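Local coordinates for protein KmHsv2 (Kluyveromyces marxianus, PDB 3VU4) that probably binds phosphoinositides through a seven-bladed beta-propeller, as a PROPPIN-family relative of the autophagy protein Atg18, at residues T218-F223 and S253-V258; V266-N271 and E341-Q346. All coordinates share one frame; numbering follows the deposited sequence.

Contact 1: T218-F223 and S253-V258; sequences TIIRVF and SKLAVV. With SO4 (sulfate ion), chain E.
The guanidinium of Arg221 takes Ile219 CG2 on one face, 3.9 Å above the plane and displaced toward the rim, and a sulfate at its edge, in plane. Arg221's own grip on the ion is a single, nearly straight bond from Arg221 NH1 to sulfate O1, 3.1 Å long with an N-H...O angle of 175°. Arg221 NE meanwhile pairs with Glu233 of strand 230-235, so a carboxylate and the ion share one guanidinium and help fix its rotation. A methionine in place of this arginine would probably leave Glu233 without this charge partner and the sulfate without one of its N-H donors. The ion has other hydrogen bonds, from the backbone of Thr195 and Asn196 and with the side chains of His194 and Ser214.

Arg221 leaves its strand away from 253-258; Ile220, the residue before it, points the other way, toward 253-258, and carries the contact. CG2, anti to the backbone N, meets Leu255 CD2 at 4.1 Å, while the CG1 branch runs on extended (chi2 178°) to bring CD1 within 3.7 Å of Val257 CG2. The side chains of Ile220 and Val257 run alongside each other, heading opposite ways. No hydrogen bond links the two strands: Ile220 CA and Val257 CA stay 9.8 Å apart, and Phe267 packs against both side chains.

This is the face-to-face packing of successive beta-propeller blades, through a buried aliphatic seam. On the reverse side of strand 219-224, the sulfate, probably from the crystallisation liquor, occupies an anion site consistent with a phosphoinositide phosphate pocket beside the FRRG motif that begins at Phe234.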
loop_
_atom_site.group_PDB
_atom_site.type_symbol
_atom_site.label_atom_id
_atom_site.label_comp_id
_atom_site.label_asym_id
_atom_site.label_seq_id
_atom_site.Cartn_x
_atom_site.Cartn_y
_atom_site.Cartn_z
ATOM N N THR A 218 10.547 -16.327 -3.559
ATOM C CA THR A 218 11.831 -15.989 -2.975
ATOM C C THR A 218 12.353 -14.648 -3.518
ATOM O O THR A 218 13.318 -14.090 -3.003
ATOM C CB THR A 218 12.826 -17.111 -3.296
ATOM O OG1 THR A 218 14.148 -16.572 -3.452
ATOM C CG2 THR A 218 12.403 -17.804 -4.592
ATOM N N ILE A 219 11.674 -14.122 -4.530
ATOM C CA ILE A 219 12.103 -12.898 -5.181
ATOM C C ILE A 219 11.123 -11.747 -5.239
ATOM O O ILE A 219 9.936 -11.941 -5.492
ATOM C CB ILE A 219 12.515 -13.212 -6.630
ATOM C CG1 ILE A 219 13.599 -14.289 -6.653
ATOM C CG2 ILE A 219 13.019 -11.974 -7.317
ATOM C CD1 ILE A 219 13.925 -14.807 -8.059
ATOM N N ILE A 220 11.643 -10.549 -4.978
ATOM C CA ILE A 220 10.874 -9.317 -5.063
ATOM C C ILE A 220 11.545 -8.522 -6.204
ATOM O O ILE A 220 12.777 -8.453 -6.281
ATOM C CB ILE A 220 10.938 -8.508 -3.753
ATOM C CG1 ILE A 220 10.224 -9.268 -2.633
ATOM C CG2 ILE A 220 10.280 -7.144 -3.948
ATOM C CD1 ILE A 220 10.261 -8.575 -1.281
ATOM N N ARG A 221 10.747 -7.954 -7.107
ATOM C CA ARG A 221 11.295 -7.208 -8.236
ATOM C C ARG A 221 10.803 -5.777 -8.334
ATOM O O ARG A 221 9.680 -5.457 -7.931
ATOM C CB ARG A 221 10.989 -7.917 -9.558
ATOM C CG ARG A 221 11.554 -9.319 -9.644
ATOM C CD ARG A 221 11.479 -9.892 -11.055
ATOM N NE ARG A 221 12.261 -11.121 -11.151
ATOM C CZ ARG A 221 11.750 -12.352 -11.144
ATOM N NH1 ARG A 221 10.435 -12.545 -11.061
ATOM N NH2 ARG A 221 12.561 -13.401 -11.174
ATOM N N VAL A 222 11.656 -4.913 -8.878
ATOM C CA VAL A 222 11.299 -3.520 -9.049
ATOM C C VAL A 222 11.525 -3.140 -10.497
ATOM O O VAL A 222 12.613 -3.369 -11.033
ATOM C CB VAL A 222 12.149 -2.605 -8.161
ATOM C CG1 VAL A 222 11.638 -1.181 -8.273
ATOM C CG2 VAL A 222 12.104 -3.075 -6.720
ATOM N N PHE A 223 10.500 -2.568 -11.126
ATOM C CA PHE A 223 10.575 -2.148 -12.524
ATOM C C PHE A 223 10.254 -0.668 -12.671
ATOM O O PHE A 223 9.572 -0.091 -11.822
ATOM C CB PHE A 223 9.569 -2.914 -13.406
ATOM C CG PHE A 223 9.640 -4.420 -13.286
ATOM C CD1 PHE A 223 8.985 -5.087 -12.245
ATOM C CD2 PHE A 223 10.344 -5.174 -14.224
ATOM C CE1 PHE A 223 9.026 -6.483 -12.145
ATOM C CE2 PHE A 223 10.393 -6.574 -14.134
ATOM C CZ PHE A 223 9.732 -7.229 -13.091
ATOM N N SER A 253 13.471 5.388 -1.651
ATOM C CA SER A 253 14.738 4.735 -1.327
ATOM C C SER A 253 14.657 3.325 -0.729
ATOM O O SER A 253 15.459 2.459 -1.055
ATOM C CB SER A 253 15.534 5.619 -0.362
ATOM O OG SER A 253 16.580 4.874 0.245
ATOM N N LYS A 254 13.715 3.101 0.176
ATOM C CA LYS A 254 13.590 1.795 0.801
ATOM C C LYS A 254 12.227 1.167 0.628
ATOM O O LYS A 254 11.215 1.844 0.464
ATOM C CB LYS A 254 13.933 1.889 2.284
ATOM C CG LYS A 254 15.390 2.186 2.516
ATOM C CD LYS A 254 15.663 2.566 3.944
ATOM C CE LYS A 254 17.052 3.188 4.066
ATOM N NZ LYS A 254 17.170 4.427 3.231
ATOM N N LEU A 255 12.225 -0.153 0.659
ATOM C CA LEU A 255 11.005 -0.918 0.510
ATOM C C LEU A 255 10.839 -1.770 1.775
ATOM O O LEU A 255 11.756 -2.504 2.154
ATOM C CB LEU A 255 11.136 -1.804 -0.723
ATOM C CG LEU A 255 9.927 -2.532 -1.276
ATOM C CD1 LEU A 255 8.828 -1.540 -1.576
ATOM C CD2 LEU A 255 10.350 -3.267 -2.527
ATOM N N ALA A 256 9.692 -1.640 2.444
ATOM C CA ALA A 256 9.427 -2.431 3.649
ATOM C C ALA A 256 8.461 -3.550 3.315
ATOM O O ALA A 256 7.495 -3.354 2.577
ATOM C CB ALA A 256 8.847 -1.560 4.765
ATOM N N VAL A 257 8.741 -4.727 3.851
ATOM C CA VAL A 257 7.893 -5.889 3.642
ATOM C C VAL A 257 7.600 -6.546 4.990
ATOM O O VAL A 257 8.494 -6.677 5.834
ATOM C CB VAL A 257 8.580 -6.937 2.724
ATOM C CG1 VAL A 257 7.722 -8.203 2.620
ATOM C CG2 VAL A 257 8.805 -6.353 1.350
ATOM N N VAL A 258 6.348 -6.940 5.197
ATOM C CA VAL A 258 5.965 -7.631 6.419
ATOM C C VAL A 258 5.433 -8.986 5.974
ATOM O O VAL A 258 4.577 -9.046 5.094
ATOM C CB VAL A 258 4.844 -6.895 7.179
ATOM C CG1 VAL A 258 4.430 -7.701 8.399
ATOM C CG2 VAL A 258 5.315 -5.543 7.617
HETATM S S SO4 E . 8.861 -16.166 -9.727
HETATM O O1 SO4 E . 9.157 -15.373 -10.935
HETATM O O2 SO4 E . 9.255 -15.387 -8.539
HETATM O O3 SO4 E . 7.418 -16.464 -9.645
HETATM O O4 SO4 E . 9.605 -17.437 -9.796
#

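Contact 2: V266-N271 and E341-Q346; sequences VFEIFN and ERWLIQ
Val266 and Ile345 meet through single methyl groups, Val266 CG2 lying 4.1 Å from Ile345 CD1, and they join the last two blades of the beta-propeller. Strand 263-268 is third in its blade; strand 342-352 is the outermost fourth strand of the next, and no direct hydrogen bond connects the two segments. Ile345 reaches over because its CG1 is anti to the carbonyl carbon (chi1 -70°) and the chain then runs straight out to CD1.

The second point of touch is polar and runs through a water. Trp343 NE1 donates to it over 2.8 Å, with the water in the plane of the indole at its edge; the same water donates to Glu268 OE1 at 2.5 Å. Directly, Glu268 OE1 comes no nearer to the indole than 4.5 Å, at CZ2, and approaches the ring obliquely. Glu268 is buried, and its other oxygen, OE2, takes a hydrogen bond from Gln290 NE2, so both ends of the carboxylate are engaged.

Around this first shell, Cys296 of strand 296-299 touches Val266, Trp343 and Ile345 alike, and Phe298 adds to the cover of Ile345. Phe336, from the neighbouring strand of its own blade, meets Trp343 edge-to-face.

Just ahead of Trp343, Glu341 and Arg342 both face Asp337 in a G1 beta bulge, where the chain turns into its last strand. There the Arg342 guanidinium folds back on the carbonyl of the residue before it: NE donates to Glu341 O at 3.1 Å from above the carbonyl plane, and NH2 adds a weak bond of 3.4 Å to the same oxygen.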
loop_
_atom_site.group_PDB
_atom_site.type_symbol
_atom_site.label_atom_id
_atom_site.label_comp_id
_atom_site.label_asym_id
_atom_site.label_seq_id
_atom_site.Cartn_x
_atom_site.Cartn_y
_atom_site.Cartn_z
ATOM N N VAL A 266 13.478 -4.647 5.352
ATOM C CA VAL A 266 13.668 -3.439 4.573
ATOM C C VAL A 266 14.681 -3.714 3.480
ATOM O O VAL A 266 15.756 -4.248 3.748
ATOM C CB VAL A 266 14.180 -2.280 5.440
ATOM C CG1 VAL A 266 14.540 -1.094 4.555
ATOM C CG2 VAL A 266 13.117 -1.889 6.463
ATOM N N PHE A 267 14.317 -3.378 2.246
ATOM C CA PHE A 267 15.200 -3.560 1.096
ATOM C C PHE A 267 15.583 -2.172 0.592
ATOM O O PHE A 267 14.791 -1.223 0.677
ATOM C CB PHE A 267 14.493 -4.359 -0.001
ATOM C CG PHE A 267 14.162 -5.758 0.403
ATOM C CD1 PHE A 267 15.106 -6.764 0.293
ATOM C CD2 PHE A 267 12.908 -6.067 0.929
ATOM C CE1 PHE A 267 14.809 -8.073 0.702
ATOM C CE2 PHE A 267 12.606 -7.357 1.337
ATOM C CZ PHE A 267 13.555 -8.364 1.225
ATOM N N GLU A 268 16.791 -2.049 0.065
ATOM C CA GLU A 268 17.260 -0.754 -0.405
ATOM C C GLU A 268 17.310 -0.609 -1.922
ATOM O O GLU A 268 18.042 -1.342 -2.591
ATOM C CB GLU A 268 18.644 -0.485 0.201
ATOM C CG GLU A 268 19.370 0.744 -0.341
ATOM C CD GLU A 268 20.728 0.938 0.316
ATOM O OE1 GLU A 268 20.778 1.489 1.437
ATOM O OE2 GLU A 268 21.744 0.519 -0.279
ATOM N N ILE A 269 16.532 0.331 -2.460
ATOM C CA ILE A 269 16.521 0.593 -3.903
ATOM C C ILE A 269 17.714 1.500 -4.275
ATOM O O ILE A 269 18.396 1.283 -5.284
ATOM C CB ILE A 269 15.185 1.242 -4.349
ATOM C CG1 ILE A 269 14.100 0.162 -4.478
ATOM C CG2 ILE A 269 15.358 1.960 -5.683
ATOM C CD1 ILE A 269 13.620 -0.415 -3.159
ATOM N N PHE A 270 17.958 2.522 -3.466
ATOM C CA PHE A 270 19.106 3.394 -3.687
ATOM C C PHE A 270 19.507 3.983 -2.343
ATOM O O PHE A 270 18.651 4.177 -1.474
ATOM C CB PHE A 270 18.797 4.485 -4.730
ATOM C CG PHE A 270 17.872 5.578 -4.257
ATOM C CD1 PHE A 270 18.342 6.606 -3.441
ATOM C CD2 PHE A 270 16.541 5.617 -4.688
ATOM C CE1 PHE A 270 17.510 7.666 -3.062
ATOM C CE2 PHE A 270 15.700 6.669 -4.317
ATOM C CZ PHE A 270 16.189 7.697 -3.500
ATOM N N ASN A 271 20.802 4.234 -2.154
ATOM C CA ASN A 271 21.262 4.772 -0.886
ATOM C C ASN A 271 20.777 6.200 -0.661
ATOM O O ASN A 271 20.984 7.092 -1.473
ATOM C CB ASN A 271 22.773 4.693 -0.761
ATOM C CG ASN A 271 23.234 4.976 0.646
ATOM O OD1 ASN A 271 23.043 6.079 1.150
ATOM N ND2 ASN A 271 23.823 3.975 1.301
ATOM N N GLU A 341 27.938 -1.004 11.704
ATOM C CA GLU A 341 27.888 -1.034 10.243
ATOM C C GLU A 341 26.669 -1.876 9.837
ATOM O O GLU A 341 26.742 -2.734 8.951
ATOM C CB GLU A 341 29.178 -1.652 9.670
ATOM C CG GLU A 341 30.410 -0.755 9.724
ATOM C CD GLU A 341 30.274 0.492 8.859
ATOM O OE1 GLU A 341 29.374 0.526 7.989
ATOM O OE2 GLU A 341 31.075 1.436 9.042
ATOM N N ARG A 342 25.540 -1.612 10.485
ATOM C CA ARG A 342 24.329 -2.368 10.226
ATOM C C ARG A 342 23.072 -1.544 10.521
ATOM O O ARG A 342 23.049 -0.735 11.445
ATOM C CB ARG A 342 24.355 -3.627 11.093
ATOM C CG ARG A 342 23.694 -4.829 10.467
ATOM C CD ARG A 342 24.677 -5.987 10.284
ATOM N NE ARG A 342 25.770 -5.613 9.397
ATOM C CZ ARG A 342 26.801 -6.395 9.088
ATOM N NH1 ARG A 342 26.903 -7.616 9.582
ATOM N NH2 ARG A 342 27.750 -5.934 8.297
ATOM N N TRP A 343 22.030 -1.734 9.718
ATOM C CA TRP A 343 20.771 -1.019 9.925
ATOM C C TRP A 343 19.966 -1.703 11.015
ATOM O O TRP A 343 19.967 -2.929 11.116
ATOM C CB TRP A 343 19.924 -1.021 8.668
ATOM C CG TRP A 343 20.419 -0.142 7.590
ATOM C CD1 TRP A 343 21.315 -0.461 6.613
ATOM C CD2 TRP A 343 20.007 1.205 7.339
ATOM N NE1 TRP A 343 21.481 0.602 5.764
ATOM C CE2 TRP A 343 20.689 1.642 6.186
ATOM C CE3 TRP A 343 19.120 2.089 7.977
ATOM C CZ2 TRP A 343 20.518 2.921 5.653
ATOM C CZ3 TRP A 343 18.946 3.364 7.448
ATOM C CH2 TRP A 343 19.641 3.766 6.297
ATOM N N LEU A 344 19.277 -0.914 11.826
ATOM C CA LEU A 344 18.465 -1.472 12.899
ATOM C C LEU A 344 17.084 -0.845 12.876
ATOM O O LEU A 344 16.902 0.281 12.418
ATOM C CB LEU A 344 19.116 -1.211 14.257
ATOM C CG LEU A 344 20.543 -1.737 14.426
ATOM C CD1 LEU A 344 21.118 -1.202 15.726
ATOM C CD2 LEU A 344 20.560 -3.268 14.401
ATOM N N ILE A 345 16.107 -1.590 13.363
ATOM C CA ILE A 345 14.746 -1.102 13.416
ATOM C C ILE A 345 14.372 -0.998 14.882
ATOM O O ILE A 345 14.602 -1.929 15.657
ATOM C CB ILE A 345 13.791 -2.069 12.697
ATOM C CG1 ILE A 345 14.062 -2.021 11.191
ATOM C CG2 ILE A 345 12.343 -1.691 12.989
ATOM C CD1 ILE A 345 13.358 -3.094 10.390
ATOM N N GLN A 346 13.826 0.141 15.278
ATOM C CA GLN A 346 13.428 0.313 16.661
ATOM C C GLN A 346 11.977 0.781 16.717
ATOM O O GLN A 346 11.518 1.507 15.834
ATOM C CB GLN A 346 14.349 1.330 17.349
ATOM C CG GLN A 346 14.332 2.714 16.710
ATOM C CD GLN A 346 15.424 3.633 17.248
ATOM O OE1 GLN A 346 16.621 3.346 17.114
ATOM N NE2 GLN A 346 15.018 4.742 17.861
HETATM O O HOH W 1 22.535 1.034 3.196
#

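In the fold
The two contacts sit side by side, their centres about 12 Å apart, and the blade built on strands 254-259 and 263-268 serves both. Contact 1 ties that blade to the preceding one, contact 2 to the following one. Within it, Leu255 O and Phe267 N lie 2.7 Å apart and Ser253 O and Ile269 N 2.8 Å, both probable backbone hydrogen bonds between neighbouring strands. Lys254 bridges more directly: its CE packs 3.5 Å from Trp343 CH2. The sulfate belongs to contact 1 alone, bound in part by Arg221 on the side of strand 219-224 turned away from this shared blade.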